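Local atomic coordinates of putative deoxyribonuclease yjjV (Escherichia coli, PDB entry 1ZZM), a protein that probably hydrolyses ester bonds, as a TatD-type member of the metal-dependent hydrolases that binds two divalent metal ions per subunit. Residues 2-14 / 31-45. Sequence-based numbering, arbitrary orientation.
Sequences ICRFIDTHCHFDF and AGVGKIIVPATEAEN. With ZN (zinc ion), chain B.
Pro39 packs against one face of the zinc ligand His9 where the first two parallel strands of a TIM-barrel-like TatD fold, joined through helix 21-30 as a beta-alpha-beta unit, reach the metal site. The two side chains cross at about a right angle, and Pro39 CG makes a CH-pi contact 3.8 Å from the His9 ring centroid. With CG anti to the backbone N (chi1 -166°), the His9 ring reaches zinc through NE2. His11 NE2 binds the same ion. Glu97 and Asp207 belong to this site, and a water also binds the zinc. In an Asx turn, His9 N meets Asp7 OD1 from above the carboxylate plane. Asp7 OD2 is hydrogen-bonded to Thr206 OG1.

Strand 5-7 pairs in parallel with 33-39, and backbone bonds continue past it to Cys10. At the start of the strands, Gly32 O accepts from both Arg4 N and Phe5 N. Cys10 CB presses tightly on Ile36 CG2 (3.3 Å).

Past the strands, the Phe14 ring has Thr41 OG1 at its edge and stands 84° from the Asn45 amide plane. Asp13 OD2 forms a salt bridge with Arg48. Two waters tie the loops together. One joins Asp13 OD2 and Thr41 OG1. The other accepts from His11 ND1 (2.8 Å) and donates to Asp13 OD1 (2.6 Å) and Pro39 O (2.7 Å).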
loop_
_atom_site.group_PDB
_atom_site.type_symbol
_atom_site.label_atom_id
_atom_site.label_comp_id
_atom_site.label_asym_id
_atom_site.label_seq_id
_atom_site.Cartn_x
_atom_site.Cartn_y
_atom_site.Cartn_z
ATOM N N ILE A 2 -6.314 19.874 9.410
ATOM C CA ILE A 2 -5.168 19.321 10.143
ATOM C C ILE A 2 -4.734 18.027 9.464
ATOM O O ILE A 2 -3.544 17.820 9.235
ATOM C CB ILE A 2 -5.503 19.086 11.643
ATOM C CG1 ILE A 2 -5.556 20.445 12.360
ATOM C CG2 ILE A 2 -4.431 18.231 12.312
ATOM C CD1 ILE A 2 -5.761 20.360 13.864
ATOM N N CYS A 3 -5.707 17.181 9.126
ATOM C CA CYS A 3 -5.436 15.928 8.416
ATOM C C CYS A 3 -5.517 16.261 6.922
ATOM O O CYS A 3 -6.605 16.334 6.335
ATOM C CB CYS A 3 -6.459 14.830 8.774
ATOM S SG CYS A 3 -6.287 13.301 7.762
ATOM N N ARG A 4 -4.361 16.481 6.314
ATOM C CA ARG A 4 -4.330 16.795 4.907
ATOM C C ARG A 4 -3.891 15.614 4.034
ATOM O O ARG A 4 -4.199 15.603 2.851
ATOM C CB ARG A 4 -3.416 17.994 4.658
ATOM C CG ARG A 4 -3.673 18.669 3.290
ATOM C CD ARG A 4 -2.541 19.603 2.862
ATOM N NE ARG A 4 -2.905 20.379 1.670
ATOM C CZ ARG A 4 -2.037 21.050 0.916
ATOM N NH1 ARG A 4 -0.743 21.041 1.227
ATOM N NH2 ARG A 4 -2.456 21.736 -0.145
ATOM N N PHE A 5 -3.212 14.621 4.625
ATOM C CA PHE A 5 -2.694 13.446 3.890
ATOM C C PHE A 5 -2.994 12.116 4.600
ATOM O O PHE A 5 -3.091 12.070 5.825
ATOM C CB PHE A 5 -1.167 13.503 3.804
ATOM C CG PHE A 5 -0.633 14.788 3.293
ATOM C CD1 PHE A 5 -0.880 15.184 1.978
ATOM C CD2 PHE A 5 0.115 15.611 4.124
ATOM C CE1 PHE A 5 -0.385 16.406 1.493
ATOM C CE2 PHE A 5 0.616 16.827 3.656
ATOM C CZ PHE A 5 0.363 17.223 2.338
ATOM N N ILE A 6 -3.111 11.042 3.817
ATOM C CA ILE A 6 -3.307 9.702 4.352
ATOM C C ILE A 6 -2.166 8.866 3.782
ATOM O O ILE A 6 -2.034 8.773 2.562
ATOM C CB ILE A 6 -4.632 9.023 3.882
ATOM C CG1 ILE A 6 -5.847 9.844 4.317
ATOM C CG2 ILE A 6 -4.728 7.607 4.509
ATOM C CD1 ILE A 6 -6.052 9.876 5.757
ATOM N N ASP A 7 -1.310 8.308 4.648
ATOM C CA ASP A 7 -0.260 7.426 4.152
ATOM C C ASP A 7 -0.966 6.082 3.997
ATOM O O ASP A 7 -1.227 5.385 4.997
ATOM C CB ASP A 7 0.884 7.278 5.165
ATOM C CG ASP A 7 2.053 6.431 4.619
ATOM O OD1 ASP A 7 1.909 5.762 3.561
ATOM O OD2 ASP A 7 3.130 6.456 5.249
ATOM N N THR A 8 -1.293 5.707 2.766
ATOM C CA THR A 8 -1.974 4.428 2.552
ATOM C C THR A 8 -1.107 3.170 2.646
ATOM O O THR A 8 -1.584 2.068 2.373
ATOM C CB THR A 8 -2.690 4.403 1.203
ATOM O OG1 THR A 8 -1.724 4.554 0.146
ATOM C CG2 THR A 8 -3.713 5.577 1.143
ATOM N N HIS A 9 0.147 3.299 3.086
ATOM C CA HIS A 9 0.970 2.086 3.152
ATOM C C HIS A 9 2.190 2.344 4.043
ATOM O O HIS A 9 3.200 2.865 3.593
ATOM C CB HIS A 9 1.437 1.731 1.730
ATOM C CG HIS A 9 1.994 0.346 1.597
ATOM N ND1 HIS A 9 1.294 -0.689 1.017
ATOM C CD2 HIS A 9 3.200 -0.163 1.952
ATOM C CE1 HIS A 9 2.042 -1.779 1.022
ATOM N NE2 HIS A 9 3.201 -1.483 1.589
ATOM N N CYS A 10 2.077 2.011 5.320
ATOM C CA CYS A 10 3.196 2.187 6.228
ATOM C C CYS A 10 3.276 0.977 7.142
ATOM O O CYS A 10 2.292 0.624 7.805
ATOM C CB CYS A 10 3.013 3.469 7.062
ATOM S SG CYS A 10 4.358 3.703 8.302
ATOM N N HIS A 11 4.448 0.332 7.186
ATOM C CA HIS A 11 4.641 -0.848 8.027
ATOM C C HIS A 11 4.968 -0.345 9.427
ATOM O O HIS A 11 6.084 -0.491 9.939
ATOM C CB HIS A 11 5.775 -1.695 7.450
ATOM C CG HIS A 11 5.410 -2.342 6.147
ATOM N ND1 HIS A 11 4.609 -3.457 6.080
ATOM C CD2 HIS A 11 5.632 -1.963 4.866
ATOM C CE1 HIS A 11 4.339 -3.738 4.820
ATOM N NE2 HIS A 11 4.943 -2.841 4.062
ATOM N N PHE A 12 3.956 0.241 10.037
ATOM C CA PHE A 12 4.078 0.869 11.351
ATOM C C PHE A 12 4.300 -0.065 12.539
ATOM O O PHE A 12 4.511 0.413 13.658
ATOM C CB PHE A 12 2.822 1.691 11.581
ATOM C CG PHE A 12 2.992 2.823 12.556
ATOM C CD1 PHE A 12 3.674 3.968 12.188
ATOM C CD2 PHE A 12 2.430 2.747 13.836
ATOM C CE1 PHE A 12 3.809 5.046 13.079
ATOM C CE2 PHE A 12 2.555 3.817 14.745
ATOM C CZ PHE A 12 3.243 4.961 14.370
ATOM N N ASP A 13 4.242 -1.378 12.316
ATOM C CA ASP A 13 4.464 -2.346 13.388
ATOM C C ASP A 13 5.932 -2.783 13.438
ATOM O O ASP A 13 6.317 -3.599 14.273
ATOM C CB ASP A 13 3.558 -3.582 13.224
ATOM C CG ASP A 13 3.685 -4.241 11.859
ATOM O OD1 ASP A 13 3.732 -3.531 10.835
ATOM O OD2 ASP A 13 3.711 -5.485 11.835
ATOM N N PHE A 14 6.733 -2.254 12.528
ATOM C CA PHE A 14 8.168 -2.556 12.510
ATOM C C PHE A 14 8.975 -1.374 13.056
ATOM O O PHE A 14 8.454 -0.263 13.209
ATOM C CB PHE A 14 8.650 -2.786 11.079
ATOM C CG PHE A 14 8.269 -4.119 10.501
ATOM C CD1 PHE A 14 6.968 -4.359 10.033
ATOM C CD2 PHE A 14 9.211 -5.146 10.431
ATOM C CE1 PHE A 14 6.612 -5.628 9.505
ATOM C CE2 PHE A 14 8.869 -6.400 9.908
ATOM C CZ PHE A 14 7.570 -6.649 9.445
ATOM N N ALA A 31 2.942 16.824 10.330
ATOM C CA ALA A 31 3.268 16.978 8.907
ATOM C C ALA A 31 1.998 16.969 8.074
ATOM O O ALA A 31 2.037 17.142 6.830
ATOM C CB ALA A 31 4.171 15.844 8.442
ATOM N N GLY A 32 0.873 16.750 8.740
ATOM C CA GLY A 32 -0.399 16.698 8.039
ATOM C C GLY A 32 -0.848 15.270 7.711
ATOM O O GLY A 32 -1.909 15.077 7.112
ATOM N N VAL A 33 -0.057 14.269 8.105
ATOM C CA VAL A 33 -0.428 12.874 7.848
ATOM C C VAL A 33 -1.328 12.433 9.001
ATOM O O VAL A 33 -0.861 12.018 10.042
ATOM C CB VAL A 33 0.847 11.972 7.726
ATOM C CG1 VAL A 33 0.471 10.540 7.394
ATOM C CG2 VAL A 33 1.751 12.530 6.649
ATOM N N GLY A 34 -2.631 12.500 8.768
ATOM C CA GLY A 34 -3.618 12.212 9.800
ATOM C C GLY A 34 -4.071 10.790 10.024
ATOM O O GLY A 34 -4.567 10.470 11.116
ATOM N N LYS A 35 -3.947 9.950 8.992
ATOM C CA LYS A 35 -4.307 8.535 9.102
ATOM C C LYS A 35 -3.236 7.740 8.374
ATOM O O LYS A 35 -2.607 8.224 7.419
ATOM C CB LYS A 35 -5.678 8.248 8.472
ATOM C CG LYS A 35 -6.831 8.887 9.267
ATOM C CD LYS A 35 -8.171 8.620 8.674
ATOM C CE LYS A 35 -9.248 8.981 9.688
ATOM N NZ LYS A 35 -9.081 10.367 10.194
ATOM N N ILE A 36 -3.036 6.509 8.817
ATOM C CA ILE A 36 -2.035 5.644 8.214
ATOM C C ILE A 36 -2.623 4.234 8.104
ATOM O O ILE A 36 -3.205 3.742 9.069
ATOM C CB ILE A 36 -0.785 5.598 9.125
ATOM C CG1 ILE A 36 -0.216 7.015 9.260
ATOM C CG2 ILE A 36 0.259 4.609 8.553
ATOM C CD1 ILE A 36 0.977 7.129 10.205
ATOM N N ILE A 37 -2.491 3.607 6.940
ATOM C CA ILE A 37 -2.976 2.236 6.758
ATOM C C ILE A 37 -1.756 1.318 6.901
ATOM O O ILE A 37 -0.727 1.535 6.210
ATOM C CB ILE A 37 -3.587 2.040 5.357
ATOM C CG1 ILE A 37 -4.842 2.915 5.203
ATOM C CG2 ILE A 37 -3.976 0.592 5.148
ATOM C CD1 ILE A 37 -4.573 4.385 5.257
ATOM N N VAL A 38 -1.883 0.331 7.788
ATOM C CA VAL A 38 -0.815 -0.620 8.134
ATOM C C VAL A 38 -1.108 -2.008 7.578
ATOM O O VAL A 38 -1.963 -2.723 8.088
ATOM C CB VAL A 38 -0.687 -0.755 9.688
ATOM C CG1 VAL A 38 0.505 -1.632 10.053
ATOM C CG2 VAL A 38 -0.572 0.634 10.329
ATOM N N PRO A 39 -0.418 -2.398 6.499
ATOM C CA PRO A 39 -0.668 -3.726 5.935
ATOM C C PRO A 39 0.219 -4.773 6.593
ATOM O O PRO A 39 1.423 -4.534 6.799
ATOM C CB PRO A 39 -0.367 -3.534 4.457
ATOM C CG PRO A 39 0.680 -2.473 4.430
ATOM C CD PRO A 39 0.475 -1.599 5.642
ATOM N N ALA A 40 -0.346 -5.927 6.941
ATOM C CA ALA A 40 0.486 -6.957 7.596
ATOM C C ALA A 40 1.355 -7.660 6.565
ATOM O O ALA A 40 1.135 -7.514 5.356
ATOM C CB ALA A 40 -0.373 -7.958 8.302
ATOM N N THR A 41 2.334 -8.430 7.052
ATOM C CA THR A 41 3.257 -9.177 6.194
ATOM C C THR A 41 3.169 -10.682 6.362
ATOM O O THR A 41 3.556 -11.444 5.471
ATOM C CB THR A 41 4.708 -8.782 6.493
ATOM O OG1 THR A 41 4.966 -8.978 7.903
ATOM C CG2 THR A 41 4.955 -7.275 6.101
ATOM N N GLU A 42 2.645 -11.119 7.500
ATOM C CA GLU A 42 2.568 -12.544 7.795
ATOM C C GLU A 42 1.669 -12.774 8.981
ATOM O O GLU A 42 1.501 -11.879 9.805
ATOM C CB GLU A 42 3.966 -13.113 8.102
ATOM C CG GLU A 42 4.593 -12.566 9.399
ATOM C CD GLU A 42 5.939 -13.235 9.709
ATOM O OE1 GLU A 42 5.960 -14.446 10.036
ATOM O OE2 GLU A 42 6.969 -12.550 9.597
ATOM N N ALA A 43 1.154 -13.998 9.098
ATOM C CA ALA A 43 0.187 -14.339 10.147
ATOM C C ALA A 43 0.696 -14.079 11.554
ATOM O O ALA A 43 -0.062 -13.702 12.417
ATOM C CB ALA A 43 -0.248 -15.821 10.001
ATOM N N GLU A 44 1.986 -14.279 11.778
ATOM C CA GLU A 44 2.524 -14.045 13.101
ATOM C C GLU A 44 2.402 -12.575 13.522
ATOM O O GLU A 44 2.414 -12.283 14.716
ATOM C CB GLU A 44 3.979 -14.501 13.158
ATOM C CG GLU A 44 4.697 -14.056 14.397
ATOM C CD GLU A 44 6.093 -14.638 14.486
ATOM O OE1 GLU A 44 6.885 -14.440 13.535
ATOM O OE2 GLU A 44 6.390 -15.293 15.508
ATOM N N ASN A 45 2.272 -11.659 12.555
ATOM C CA ASN A 45 2.111 -10.233 12.865
ATOM C C ASN A 45 0.640 -9.764 12.852
ATOM O O ASN A 45 0.386 -8.575 13.081
ATOM C CB ASN A 45 2.900 -9.363 11.874
ATOM C CG ASN A 45 4.376 -9.612 11.948
ATOM O OD1 ASN A 45 4.838 -10.166 12.932
ATOM N ND2 ASN A 45 5.137 -9.203 10.917
HETATM ZN ZN ZN B . 4.762 -2.783 2.069
HETATM O O HOH W 1 3.628 -4.532 8.442
HETATM O O HOH W 2 3.237 -7.087 9.627
HETATM O O HOH W 3 6.199 -3.691 0.971
#